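Local structure of adhesin YadA (Yersinia enterocolitica, 1P9H) at residues T20-P26 and S57-A62; L48-G54 and A62-K68. The protein binds collagen as a trimeric outer-membrane adhesin and promotes attachment to and invasion of eukaryotic cells, while protecting the bacterium against serum, complement and phagocytosis. Residues are numbered along the deposited sequence.

Overall arrangement
Both contacts lie at the N-terminal end of the collagen-binding head domain, a left-handed parallel beta-roll, and their centres are about 6 Å apart. The segments alternate along the chain (20-26, 48-54, 57-62, 62-68), and interactions 1 and 2 share Ala62. Interaction 1 pairs strands 22-24 and 58-60 of the sheet facing the trimer interior; interaction 2 pairs strands 51-52 and 65-66 of the outer sheet. Strands 51-52, 58-60 and 65-66 follow one another in sequence, so the chain switches sheets at each turn. Two probable hydrogen bonds, Gln23 OE1 to Ala52 N (2.9 Å) and Ser25 OG to Ala50 N (2.8 Å), link inner strand 22-24 and the residue after it to outer segment 48-54.

Interaction 1: residues T20-P26 and S57-A62; sequences TAVQISP and SIAIGA
This is a parallel beta-strand pairing at the N-terminal edge of the inner sheet of the YadA head. Strands 22-24 and 58-60 run 4.8 Å apart at their closest, with their directions 9° from parallel, and the register is Val22 with Ile58, Gln23 with Ala59 and Ile24 with Ile60 (CA-CA 4.6, 4.9 and 4.7 Å). Extended backbones, with phi near -118 to -136° and psi 102 to 127°, allow four near-linear hydrogen bonds: Val22 N to Ser57 O (2.9 Å), Ala59 N to Val22 O (2.9 Å), Ile24 N to Ala59 O (2.8 Å) and Gly61 N to Ile24 O (3.0 Å). The paired residues are 36 apart in sequence, and the intervening chain includes strands 28-29, 34-35 and 51-52.

Val22, Ile24, Ile58 and Ile60 share one face. Ile24 and Ile60 pack side by side with the same rotamer (chi1 m, chi2 t), Ile24 CD1 to Ile60 CD1 at 3.9 Å, and Val22 (chi1 t) sets its CB 4.0 Å from Ile58 CG1. Gln23 and Ala59 point to the other face, toward the interior of the roll. Beyond the strands, Pro26 CG meets Ala62 CB at 3.8 Å. Gly61, at phi/psi 118/161°, adopts a conformation in which a CB would press against the preceding carbonyl oxygen.

The aliphatic face packs at the trimer interface, where Ile24 meets Ile24 of both other subunits. Across the roll Gln23 OE1 hydrogen-bonds to Ala52 N, while its NE2 hydrogen-bonds to Glu35 and Gly33 of the second subunit; on its far edge strand 58-60 bonds to strand 72-74.

Interaction 2: residues L48-G54 and A62-K68; sequences LNASAKG and ATAEAAK
Ala62 lies beside Leu48, its CB 4.2 Å from Leu48 CB and its CA 3.3 Å from Leu48 O; from here the segments run 16° apart end to end. Thr63 follows in a left-handed backbone conformation (phi/psi 55/15°); its N donates to Leu48 O (2.8 Å), and its OG1, at chi1 p, donates back to Ala62 O (2.7 Å). Ala64 O accepts from Ser51 N (2.7 Å), and one water donates to both Asn49 O (2.8 Å) and Ala64 O (3.0 Å).

Glu65 pairs in parallel with Ser51 (CA-CA 4.6 Å), their side chains on the outward face. Its extended side chain (chi1 t, chi2 t) brings OE2 within 3.7 Å of Lys53 NZ, a long salt bridge, and a second water links Glu65 OE1 (2.7 Å) to Lys53 NZ (2.8 Å). Ala66 pairs in parallel with Ala52 (CA-CA 4.9 Å), both methyls inward; its N donates to Ser51 O and its O accepts from Lys53 N, both at 2.9 Å. Lys68 O comes within 3.5 Å of Gly54 CA, where a CB on Gly54 would clash with it.

Inward alanines and polar outward residues on short parallel strands paired side by side, 14 residues apart in sequence, are characteristic of the left-handed parallel beta-roll built from YadA head repeats.

Interaction 1: residues T20-P26 and S57-A62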
ATOM      1  N   THR A  20       6.808 -20.438 -20.776  1.00 18.79           N
ATOM      2  CA  THR A  20       5.702 -19.605 -20.322  1.00 18.79           C
ATOM      3  C   THR A  20       6.075 -18.824 -19.068  1.00 16.69           C
ATOM      4  O   THR A  20       5.394 -17.867 -18.702  1.00 16.95           O
ATOM      5  CB  THR A  20       4.459 -20.451 -19.985  1.00 21.42           C
ATOM      6  OG1 THR A  20       4.779 -21.368 -18.930  1.00 23.52           O
ATOM      7  CG2 THR A  20       3.987 -21.226 -21.209  1.00 20.92           C
ATOM      8  N   ALA A  21       7.159 -19.229 -18.416  1.00 15.10           N
ATOM      9  CA  ALA A  21       7.583 -18.573 -17.187  1.00 13.63           C
ATOM     10  C   ALA A  21       8.892 -17.812 -17.321  1.00 12.46           C
ATOM     11  O   ALA A  21       9.635 -17.989 -18.284  1.00 13.37           O
ATOM     12  CB  ALA A  21       7.706 -19.609 -16.072  1.00 13.73           C
ATOM     13  N   VAL A  22       9.155 -16.946 -16.349  1.00 11.15           N
ATOM     14  CA  VAL A  22      10.394 -16.182 -16.315  1.00  9.29           C
ATOM     15  C   VAL A  22      11.122 -16.590 -15.046  1.00 11.33           C
ATOM     16  O   VAL A  22      10.599 -16.438 -13.941  1.00 11.02           O
ATOM     17  CB  VAL A  22      10.149 -14.657 -16.268  1.00 10.32           C
ATOM     18  CG1 VAL A  22      11.473 -13.928 -16.017  1.00 11.19           C
ATOM     19  CG2 VAL A  22       9.529 -14.187 -17.582  1.00 11.58           C
ATOM     20  N   GLN A  23      12.323 -17.129 -15.212  1.00 10.74           N
ATOM     21  CA  GLN A  23      13.125 -17.558 -14.079  1.00 11.22           C
ATOM     22  C   GLN A  23      14.493 -16.927 -14.244  1.00 12.08           C
ATOM     23  O   GLN A  23      15.205 -17.215 -15.206  1.00 13.40           O
ATOM     24  CB  GLN A  23      13.232 -19.083 -14.058  1.00 13.02           C
ATOM     25  CG  GLN A  23      13.995 -19.655 -12.875  1.00 11.17           C
ATOM     26  CD  GLN A  23      13.967 -21.172 -12.866  1.00 13.75           C
ATOM     27  OE1 GLN A  23      12.923 -21.784 -12.630  1.00 14.42           O
ATOM     28  NE2 GLN A  23      15.111 -21.788 -13.140  1.00 17.33           N
ATOM     29  N   ILE A  24      14.854 -16.051 -13.314  1.00 11.75           N
ATOM     30  CA  ILE A  24      16.137 -15.374 -13.391  1.00 11.48           C
ATOM     31  C   ILE A  24      16.965 -15.579 -12.134  1.00 11.32           C
ATOM     32  O   ILE A  24      16.716 -14.958 -11.098  1.00 11.35           O
ATOM     33  CB  ILE A  24      15.948 -13.861 -13.631  1.00 11.49           C
ATOM     34  CG1 ILE A  24      15.123 -13.639 -14.904  1.00 13.45           C
ATOM     35  CG2 ILE A  24      17.307 -13.181 -13.756  1.00 11.91           C
ATOM     36  CD1 ILE A  24      14.760 -12.194 -15.166  1.00 16.12           C
ATOM     37  N   SER A  25      17.943 -16.472 -12.231  1.00 12.25           N
ATOM     38  CA  SER A  25      18.840 -16.762 -11.122  1.00 12.57           C
ATOM     39  C   SER A  25      19.956 -15.716 -11.129  1.00 12.38           C
ATOM     40  O   SER A  25      20.118 -14.986 -12.109  1.00 13.30           O
ATOM     41  CB  SER A  25      19.435 -18.165 -11.284  1.00 12.88           C
ATOM     42  OG  SER A  25      18.423 -19.156 -11.224  1.00 15.20           O
ATOM     43  N   PRO A  26      20.734 -15.623 -10.038  1.00 12.32           N
ATOM     44  CA  PRO A  26      21.825 -14.647  -9.968  1.00 13.48           C
ATOM     45  C   PRO A  26      22.687 -14.670 -11.226  1.00 14.21           C
ATOM     46  O   PRO A  26      23.079 -15.738 -11.700  1.00 15.10           O
ATOM     47  CB  PRO A  26      22.588 -15.085  -8.724  1.00 13.41           C
ATOM     48  CG  PRO A  26      21.478 -15.536  -7.826  1.00 12.43           C
ATOM     49  CD  PRO A  26      20.606 -16.355  -8.763  1.00 12.72           C
ATOM     50  N   SER A  57       4.470 -18.025 -14.335  1.00 11.66           N
ATOM     51  CA  SER A  57       5.019 -17.443 -13.114  1.00 10.89           C
ATOM     52  C   SER A  57       6.337 -16.724 -13.383  1.00 10.37           C
ATOM     53  O   SER A  57       6.945 -16.885 -14.442  1.00 11.34           O
ATOM     54  CB  SER A  57       5.217 -18.514 -12.031  1.00 11.69           C
ATOM     55  OG  SER A  57       6.242 -19.431 -12.369  1.00 13.13           O
ATOM     56  N   ILE A  58       6.761 -15.920 -12.411  1.00 10.04           N
ATOM     57  CA  ILE A  58       7.991 -15.146 -12.509  1.00 10.14           C
ATOM     58  C   ILE A  58       8.752 -15.242 -11.189  1.00 10.75           C
ATOM     59  O   ILE A  58       8.206 -14.937 -10.129  1.00 10.93           O
ATOM     60  CB  ILE A  58       7.675 -13.655 -12.785  1.00 10.51           C
ATOM     61  CG1 ILE A  58       6.949 -13.512 -14.124  1.00  9.28           C
ATOM     62  CG2 ILE A  58       8.963 -12.829 -12.778  1.00  9.20           C
ATOM     63  CD1 ILE A  58       6.410 -12.116 -14.369  1.00 10.68           C
ATOM     64  N   ALA A  59      10.007 -15.679 -11.257  1.00  9.84           N
ATOM     65  CA  ALA A  59      10.847 -15.795 -10.068  1.00  9.61           C
ATOM     66  C   ALA A  59      12.191 -15.169 -10.401  1.00 10.28           C
ATOM     67  O   ALA A  59      12.892 -15.633 -11.302  1.00 10.79           O
ATOM     68  CB  ALA A  59      11.026 -17.259  -9.675  1.00  9.82           C
ATOM     69  N   ILE A  60      12.541 -14.112  -9.673  1.00  9.02           N
ATOM     70  CA  ILE A  60      13.786 -13.390  -9.903  1.00  9.13           C
ATOM     71  C   ILE A  60      14.553 -13.171  -8.603  1.00 10.32           C
ATOM     72  O   ILE A  60      14.008 -12.637  -7.638  1.00  8.40           O
ATOM     73  CB  ILE A  60      13.498 -12.007 -10.538  1.00  9.57           C
ATOM     74  CG1 ILE A  60      12.727 -12.185 -11.851  1.00 10.50           C
ATOM     75  CG2 ILE A  60      14.808 -11.249 -10.774  1.00  9.99           C
ATOM     76  CD1 ILE A  60      12.295 -10.870 -12.480  1.00 11.45           C
ATOM     77  N   GLY A  61      15.820 -13.579  -8.586  1.00  9.45           N
ATOM     78  CA  GLY A  61      16.651 -13.402  -7.408  1.00 10.17           C
ATOM     79  C   GLY A  61      17.154 -14.690  -6.786  1.00  9.87           C
ATOM     80  O   GLY A  61      16.613 -15.769  -7.026  1.00 11.01           O
ATOM     81  N   ALA A  62      18.204 -14.573  -5.977  1.00 10.70           N
ATOM     82  CA  ALA A  62      18.773 -15.732  -5.306  1.00 11.88           C
ATOM     83  C   ALA A  62      17.705 -16.480  -4.515  1.00 12.24           C
ATOM     84  O   ALA A  62      17.025 -15.895  -3.674  1.00 12.87           O
ATOM     85  CB  ALA A  62      19.897 -15.296  -4.375  1.00 12.44           C
TER

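Interaction 2: residues L48-G54 and A62-K68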
ATOM      1  N   LEU A  48      21.724 -21.216  -5.404  1.00 23.58           N
ATOM      2  CA  LEU A  48      20.993 -19.957  -5.313  1.00 19.49           C
ATOM      3  C   LEU A  48      20.031 -19.769  -6.479  1.00 17.62           C
ATOM      4  O   LEU A  48      19.511 -18.674  -6.691  1.00 15.42           O
ATOM      5  CB  LEU A  48      21.969 -18.780  -5.279  1.00 20.61           C
ATOM      6  CG  LEU A  48      22.996 -18.742  -4.146  1.00 21.28           C
ATOM      7  CD1 LEU A  48      23.814 -17.466  -4.261  1.00 22.43           C
ATOM      8  CD2 LEU A  48      22.294 -18.805  -2.798  1.00 23.53           C
ATOM      9  N   ASN A  49      19.794 -20.832  -7.235  1.00 16.13           N
ATOM     10  CA  ASN A  49      18.895 -20.751  -8.379  1.00 14.95           C
ATOM     11  C   ASN A  49      17.483 -20.315  -8.010  1.00 16.00           C
ATOM     12  O   ASN A  49      16.959 -20.679  -6.956  1.00 15.38           O
ATOM     13  CB  ASN A  49      18.815 -22.100  -9.100  1.00 19.21           C
ATOM     14  CG  ASN A  49      19.997 -22.348 -10.017  1.00 22.86           C
ATOM     15  OD1 ASN A  49      20.062 -23.374 -10.693  1.00 29.26           O
ATOM     16  ND2 ASN A  49      20.934 -21.411 -10.049  1.00 23.71           N
ATOM     17  N   ALA A  50      16.881 -19.523  -8.891  1.00 14.44           N
ATOM     18  CA  ALA A  50      15.512 -19.064  -8.707  1.00 13.46           C
ATOM     19  C   ALA A  50      14.655 -20.201  -9.243  1.00 14.07           C
ATOM     20  O   ALA A  50      15.138 -21.031 -10.017  1.00 15.14           O
ATOM     21  CB  ALA A  50      15.271 -17.793  -9.508  1.00 13.54           C
ATOM     22  N   SER A  51      13.393 -20.243  -8.838  1.00 11.94           N
ATOM     23  CA  SER A  51      12.505 -21.306  -9.275  1.00 13.28           C
ATOM     24  C   SER A  51      11.099 -20.818  -9.610  1.00 13.32           C
ATOM     25  O   SER A  51      10.333 -20.444  -8.723  1.00 13.65           O
ATOM     26  CB  SER A  51      12.426 -22.384  -8.189  1.00 16.44           C
ATOM     27  OG  SER A  51      11.550 -23.433  -8.562  1.00 20.27           O
ATOM     28  N   ALA A  52      10.773 -20.816 -10.900  1.00 11.34           N
ATOM     29  CA  ALA A  52       9.452 -20.416 -11.371  1.00 13.06           C
ATOM     30  C   ALA A  52       8.742 -21.720 -11.726  1.00 13.34           C
ATOM     31  O   ALA A  52       8.876 -22.226 -12.840  1.00 15.09           O
ATOM     32  CB  ALA A  52       9.578 -19.523 -12.600  1.00 12.14           C
ATOM     33  N   LYS A  53       7.997 -22.265 -10.768  1.00 13.67           N
ATOM     34  CA  LYS A  53       7.300 -23.538 -10.951  1.00 15.27           C
ATOM     35  C   LYS A  53       5.907 -23.475 -11.558  1.00 15.77           C
ATOM     36  O   LYS A  53       5.374 -24.492 -12.007  1.00 16.92           O
ATOM     37  CB  LYS A  53       7.202 -24.272  -9.614  1.00 16.79           C
ATOM     38  CG  LYS A  53       8.532 -24.621  -8.980  1.00 20.34           C
ATOM     39  CD  LYS A  53       8.308 -25.401  -7.695  1.00 23.93           C
ATOM     40  CE  LYS A  53       9.614 -25.806  -7.043  1.00 26.12           C
ATOM     41  NZ  LYS A  53       9.361 -26.637  -5.832  1.00 27.94           N
ATOM     42  N   GLY A  54       5.303 -22.296 -11.565  1.00 14.95           N
ATOM     43  CA  GLY A  54       3.969 -22.190 -12.116  1.00 14.91           C
ATOM     44  C   GLY A  54       3.943 -21.684 -13.538  1.00 15.23           C
ATOM     45  O   GLY A  54       4.847 -20.965 -13.970  1.00 14.51           O
ATOM     46  N   ALA A  62      18.204 -14.573  -5.977  1.00 10.70           N
ATOM     47  CA  ALA A  62      18.773 -15.732  -5.306  1.00 11.88           C
ATOM     48  C   ALA A  62      17.705 -16.480  -4.515  1.00 12.24           C
ATOM     49  O   ALA A  62      17.025 -15.895  -3.674  1.00 12.87           O
ATOM     50  CB  ALA A  62      19.897 -15.296  -4.375  1.00 12.44           C
ATOM     51  N   THR A  63      17.562 -17.769  -4.839  0.50 11.85           N
ATOM     52  CA  THR A  63      16.606 -18.718  -4.245  0.50 11.47           C
ATOM     53  C   THR A  63      15.131 -18.324  -4.268  0.50 11.60           C
ATOM     54  O   THR A  63      14.308 -18.935  -3.588  0.50 12.54           O
ATOM     55  CB  THR A  63      16.984 -19.095  -2.782  0.50 11.36           C
ATOM     56  OG1 THR A  63      16.922 -17.939  -1.938  0.50 10.26           O
ATOM     57  CG2 THR A  63      18.386 -19.690  -2.737  0.50 12.14           C
ATOM     58  N   ALA A  64      14.790 -17.332  -5.082  1.00 11.90           N
ATOM     59  CA  ALA A  64      13.414 -16.850  -5.173  1.00 10.91           C
ATOM     60  C   ALA A  64      12.544 -17.965  -5.756  1.00 12.64           C
ATOM     61  O   ALA A  64      12.992 -18.708  -6.629  1.00 12.48           O
ATOM     62  CB  ALA A  64      13.343 -15.620  -6.068  1.00 10.94           C
ATOM     63  N   GLU A  65      11.312 -18.100  -5.271  1.00  9.82           N
ATOM     64  CA  GLU A  65      10.425 -19.126  -5.805  1.00 10.30           C
ATOM     65  C   GLU A  65       8.976 -18.684  -5.951  1.00 10.83           C
ATOM     66  O   GLU A  65       8.375 -18.160  -5.012  1.00 10.74           O
ATOM     67  CB  GLU A  65      10.451 -20.405  -4.949  1.00 11.54           C
ATOM     68  CG  GLU A  65       9.544 -21.505  -5.532  1.00 14.36           C
ATOM     69  CD  GLU A  65       9.521 -22.790  -4.721  1.00 16.59           C
ATOM     70  OE1 GLU A  65      10.599 -23.269  -4.327  1.00 16.54           O
ATOM     71  OE2 GLU A  65       8.417 -23.330  -4.498  1.00 19.92           O
ATOM     72  N   ALA A  66       8.437 -18.892  -7.149  1.00 10.67           N
ATOM     73  CA  ALA A  66       7.039 -18.601  -7.462  1.00 11.62           C
ATOM     74  C   ALA A  66       6.523 -20.017  -7.700  1.00 12.44           C
ATOM     75  O   ALA A  66       6.793 -20.614  -8.741  1.00 12.35           O
ATOM     76  CB  ALA A  66       6.935 -17.761  -8.733  1.00 11.69           C
ATOM     77  N   ALA A  67       5.787 -20.545  -6.727  1.00 11.99           N
ATOM     78  CA  ALA A  67       5.311 -21.926  -6.770  1.00 13.20           C
ATOM     79  C   ALA A  67       4.117 -22.306  -7.628  1.00 15.08           C
ATOM     80  O   ALA A  67       4.050 -23.434  -8.121  1.00 15.80           O
ATOM     81  CB  ALA A  67       5.071 -22.410  -5.341  1.00 14.90           C
ATOM     82  N   LYS A  68       3.172 -21.395  -7.811  1.00 14.12           N
ATOM     83  CA  LYS A  68       1.990 -21.736  -8.586  1.00 15.18           C
ATOM     84  C   LYS A  68       1.678 -20.800  -9.741  1.00 16.20           C
ATOM     85  O   LYS A  68       2.402 -19.833  -9.995  1.00 16.47           O
ATOM     86  CB  LYS A  68       0.784 -21.854  -7.648  1.00 16.30           C
ATOM     87  CG  LYS A  68       0.938 -22.971  -6.615  1.00 17.14           C
ATOM     88  CD  LYS A  68      -0.300 -23.141  -5.752  1.00 21.93           C
ATOM     89  CE  LYS A  68      -0.127 -24.308  -4.788  1.00 23.11           C
ATOM     90  NZ  LYS A  68      -1.335 -24.534  -3.946  1.00 26.88           N
TER
HETATM   91  O   HOH W   1      14.514 -21.025  -5.588  1.00 23.09           O
HETATM   92  O   HOH W   2      10.289 -25.746  -3.373  1.00 20.50           O